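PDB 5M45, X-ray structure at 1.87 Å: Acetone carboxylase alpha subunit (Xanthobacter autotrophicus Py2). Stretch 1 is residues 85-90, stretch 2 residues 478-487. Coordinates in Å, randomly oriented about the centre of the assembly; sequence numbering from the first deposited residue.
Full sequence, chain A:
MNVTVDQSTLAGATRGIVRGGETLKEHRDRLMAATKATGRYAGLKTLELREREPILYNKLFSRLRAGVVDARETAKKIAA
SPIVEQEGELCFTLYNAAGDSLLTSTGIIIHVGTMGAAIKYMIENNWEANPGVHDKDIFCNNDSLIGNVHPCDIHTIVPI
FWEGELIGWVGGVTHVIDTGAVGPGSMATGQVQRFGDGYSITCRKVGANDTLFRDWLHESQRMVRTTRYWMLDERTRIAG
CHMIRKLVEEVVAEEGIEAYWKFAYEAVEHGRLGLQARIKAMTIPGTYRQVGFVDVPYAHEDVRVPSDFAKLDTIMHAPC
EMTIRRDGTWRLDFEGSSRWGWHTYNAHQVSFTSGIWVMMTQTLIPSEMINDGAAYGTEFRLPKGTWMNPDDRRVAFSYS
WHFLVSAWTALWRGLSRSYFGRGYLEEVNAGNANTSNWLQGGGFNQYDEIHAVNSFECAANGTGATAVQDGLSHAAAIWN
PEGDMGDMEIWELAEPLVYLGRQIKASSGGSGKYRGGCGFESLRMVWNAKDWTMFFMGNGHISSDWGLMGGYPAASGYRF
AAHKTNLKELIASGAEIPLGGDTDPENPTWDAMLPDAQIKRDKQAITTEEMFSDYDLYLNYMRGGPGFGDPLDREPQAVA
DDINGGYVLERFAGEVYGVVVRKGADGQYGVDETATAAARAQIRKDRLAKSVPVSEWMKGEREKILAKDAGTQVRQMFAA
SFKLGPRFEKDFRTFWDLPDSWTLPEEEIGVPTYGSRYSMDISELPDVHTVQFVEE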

# COMPACT_ATOMS: atom_id res chain seq x y z
N GLU A 85 14.63 11.90 17.47
CA GLU A 85 15.91 12.23 18.11
C GLU A 85 15.87 13.39 19.14
O GLU A 85 16.53 13.31 20.19
CB GLU A 85 16.96 12.52 17.03
CG GLU A 85 18.38 12.57 17.58
CD GLU A 85 18.80 13.90 18.22
OE1 GLU A 85 19.70 13.80 19.11
OE2 GLU A 85 18.26 14.99 17.89
N GLN A 86 15.12 14.45 18.83
CA GLN A 86 15.03 15.61 19.73
C GLN A 86 13.71 15.60 20.53
O GLN A 86 13.72 15.67 21.75
CB GLN A 86 15.20 16.94 18.98
CG GLN A 86 15.15 18.13 19.94
CD GLN A 86 15.59 19.46 19.35
OE1 GLN A 86 15.06 19.97 18.37
NE2 GLN A 86 16.57 20.07 20.00
N GLU A 87 12.57 15.56 19.84
CA GLU A 87 11.26 15.56 20.52
C GLU A 87 10.95 14.31 21.37
O GLU A 87 10.11 14.38 22.26
CB GLU A 87 10.11 15.73 19.54
CG GLU A 87 9.62 17.14 19.35
CD GLU A 87 10.68 17.99 18.79
OE1 GLU A 87 11.22 18.77 19.62
OE2 GLU A 87 10.98 17.79 17.55
N GLY A 88 11.58 13.17 21.08
CA GLY A 88 11.36 11.96 21.86
C GLY A 88 10.00 11.29 21.65
O GLY A 88 9.46 10.68 22.59
N GLU A 89 9.48 11.36 20.42
CA GLU A 89 8.19 10.69 20.09
C GLU A 89 8.44 9.21 19.77
O GLU A 89 8.36 8.76 18.62
CB GLU A 89 7.42 11.43 18.98
CG GLU A 89 7.33 12.96 19.11
CD GLU A 89 6.87 13.50 20.45
OE1 GLU A 89 6.96 14.73 20.65
OE2 GLU A 89 6.37 12.72 21.33
N LEU A 90 8.82 8.47 20.82
CA LEU A 90 9.06 7.03 20.80
C LEU A 90 8.74 6.46 22.19
O LEU A 90 8.60 7.22 23.15
CB LEU A 90 10.50 6.66 20.36
CG LEU A 90 11.67 6.80 21.34
CD1 LEU A 90 12.91 6.10 20.81
CD2 LEU A 90 11.96 8.26 21.68
N ILE A 478 -1.90 16.23 24.90
CA ILE A 478 -2.54 15.07 25.61
C ILE A 478 -1.80 13.73 25.39
O ILE A 478 -1.69 12.94 26.31
CB ILE A 478 -4.04 14.95 25.27
CG1 ILE A 478 -4.75 13.88 26.13
CG2 ILE A 478 -4.28 14.65 23.80
CD1 ILE A 478 -4.70 14.15 27.62
N TRP A 479 -1.26 13.51 24.18
CA TRP A 479 -0.54 12.28 23.84
C TRP A 479 0.94 12.22 24.31
O TRP A 479 1.61 11.20 24.12
CB TRP A 479 -0.66 11.93 22.31
CG TRP A 479 -0.61 13.09 21.39
CD1 TRP A 479 -1.68 13.68 20.76
CD2 TRP A 479 0.54 13.85 21.01
NE1 TRP A 479 -1.27 14.75 20.02
CE2 TRP A 479 0.09 14.88 20.13
CE3 TRP A 479 1.91 13.75 21.29
CZ2 TRP A 479 0.95 15.81 19.57
CZ3 TRP A 479 2.77 14.69 20.73
CH2 TRP A 479 2.29 15.70 19.87
N ASN A 480 1.47 13.31 24.88
CA ASN A 480 2.79 13.34 25.51
C ASN A 480 2.92 14.61 26.37
O ASN A 480 3.10 15.75 25.80
CB ASN A 480 3.95 13.28 24.47
CG ASN A 480 5.34 13.15 25.14
OD1 ASN A 480 5.49 13.28 26.39
ND2 ASN A 480 6.37 12.90 24.32
N PRO A 481 2.84 14.47 27.71
CA PRO A 481 2.92 15.64 28.58
C PRO A 481 4.32 16.30 28.64
O PRO A 481 4.43 17.46 29.11
CB PRO A 481 2.45 15.09 29.95
CG PRO A 481 2.92 13.65 29.94
CD PRO A 481 2.73 13.22 28.49
N GLU A 482 5.38 15.58 28.21
CA GLU A 482 6.74 16.15 28.13
C GLU A 482 6.90 16.93 26.82
O GLU A 482 7.59 16.51 25.89
CB GLU A 482 7.82 15.05 28.28
CG GLU A 482 7.84 14.41 29.64
CD GLU A 482 8.82 13.22 29.75
OE1 GLU A 482 10.05 13.42 29.91
OE2 GLU A 482 8.35 12.05 29.69
N GLY A 483 6.25 18.09 26.74
CA GLY A 483 6.24 18.86 25.50
C GLY A 483 7.64 19.40 25.13
O GLY A 483 8.49 19.66 26.01
N ASP A 484 7.84 19.55 23.83
CA ASP A 484 9.05 20.11 23.25
C ASP A 484 8.69 20.64 21.86
O ASP A 484 8.13 19.90 21.06
CB ASP A 484 10.12 19.01 23.14
CG ASP A 484 11.55 19.57 22.83
OD1 ASP A 484 11.68 20.71 22.30
OD2 ASP A 484 12.54 18.81 23.16
N MET A 485 8.97 21.92 21.59
CA MET A 485 8.73 22.52 20.28
C MET A 485 9.88 22.31 19.26
O MET A 485 9.68 22.57 18.05
CB MET A 485 8.38 24.01 20.36
CG MET A 485 9.48 24.90 20.92
SD MET A 485 9.08 26.67 21.01
CE MET A 485 7.68 26.65 22.15
N GLY A 486 11.01 21.80 19.73
CA GLY A 486 12.21 21.64 18.90
C GLY A 486 12.93 22.96 18.65
O GLY A 486 12.31 24.05 18.76
N ASP A 487 14.20 22.85 18.31
CA ASP A 487 15.01 24.01 17.90
C ASP A 487 14.74 24.40 16.46
O ASP A 487 14.64 23.53 15.58
CB ASP A 487 16.51 23.75 18.06
CG ASP A 487 16.98 23.90 19.51
OD1 ASP A 487 17.19 25.08 19.94
OD2 ASP A 487 17.15 22.87 20.25
O HOH W 1 12.42 16.44 24.35
O HOH W 2 9.19 13.77 24.63
O HOH W 3 6.64 15.96 22.98

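The contact between residues 85-90 and 478-487 joins two parts of one chain whose touching residues are at least 390 positions apart in sequence. It buries 364 Å² in total, and polar side chains dominate it. Neither backbone pairs with the other; every direct hydrogen bond across the contact uses at least one side chain.

Three such bonds hold the stretches together, two of them through a single amide. The side chain of Q86, extended with chi1 and chi2 both t, reaches the backbone and side chain of D487 at once. Its OE1 accepts from D487 N at 3.0 Å with a nearly straight N-H...acceptor angle of 167°, while Q86 NE2 donates to D487 OD2 at 2.9 Å with a more bent angle of 144°. Because the amide offers an acceptor and a donor side by side, it can satisfy both groups of the one residue. At the other end of the contact, N480 ND2 donates to E89 OE2 at 3.0 Å and 166°. The CA-to-CB bond of N480 points toward stretch 1, whereas that of E89 points sideways, and both chi1 and chi2 of E89 are m as its carboxylate comes nearer to its partner.

Bonds within stretch 2 help to fix this surface. N480 OD1 accepts from E482 N at 2.9 Å, so the asparagine amide ties down its own loop through one atom and reaches E89 through the other. Similarly, D484 OD1 accepts from G486 N at 2.9 Å and 160°.

This last bond bears on the carboxylate of E87, which sits close to the same turn. E87 OE1 lies 3.0 Å from G486 N, but the angle is poor and the pair is not a hydrogen bond; the amide hydrogen is directed to D484 OD1 instead. E87 OE1 also comes within 3.3 Å of D484 OD1, an approach of two like-charged acceptors. D484 is not left without partners, since both its carboxylate oxygens are hydrogen-bonded elsewhere in the structure.

Packing contacts are few. Q86 OE1 approaches G486 CA at 3.3 Å, and G486 has a positive phi of 76°, which by itself favours glycine. An ideal CB at this position would lie a tight 3.1 Å from E87 OE1, so the absence of a side chain also leaves room for the glutamate. E89 OE2 meets the W479 ring at its edge, near the ring plane, 4.1 Å from W479 CZ3.

Water extends the polar network where the backbones do not meet. Water 1 donates to Q86 O at 3.0 Å and to D484 OD2 at 2.7 Å, bridging two acceptors whose direct separation, Q86 O to D484 OD2, is 3.6 Å. Water 2 donates to E87 O at 2.6 Å and accepts from N480 ND2 at 3.0 Å. The N480 amide nitrogen thus serves stretch 1 both directly, through E89, and by way of this water.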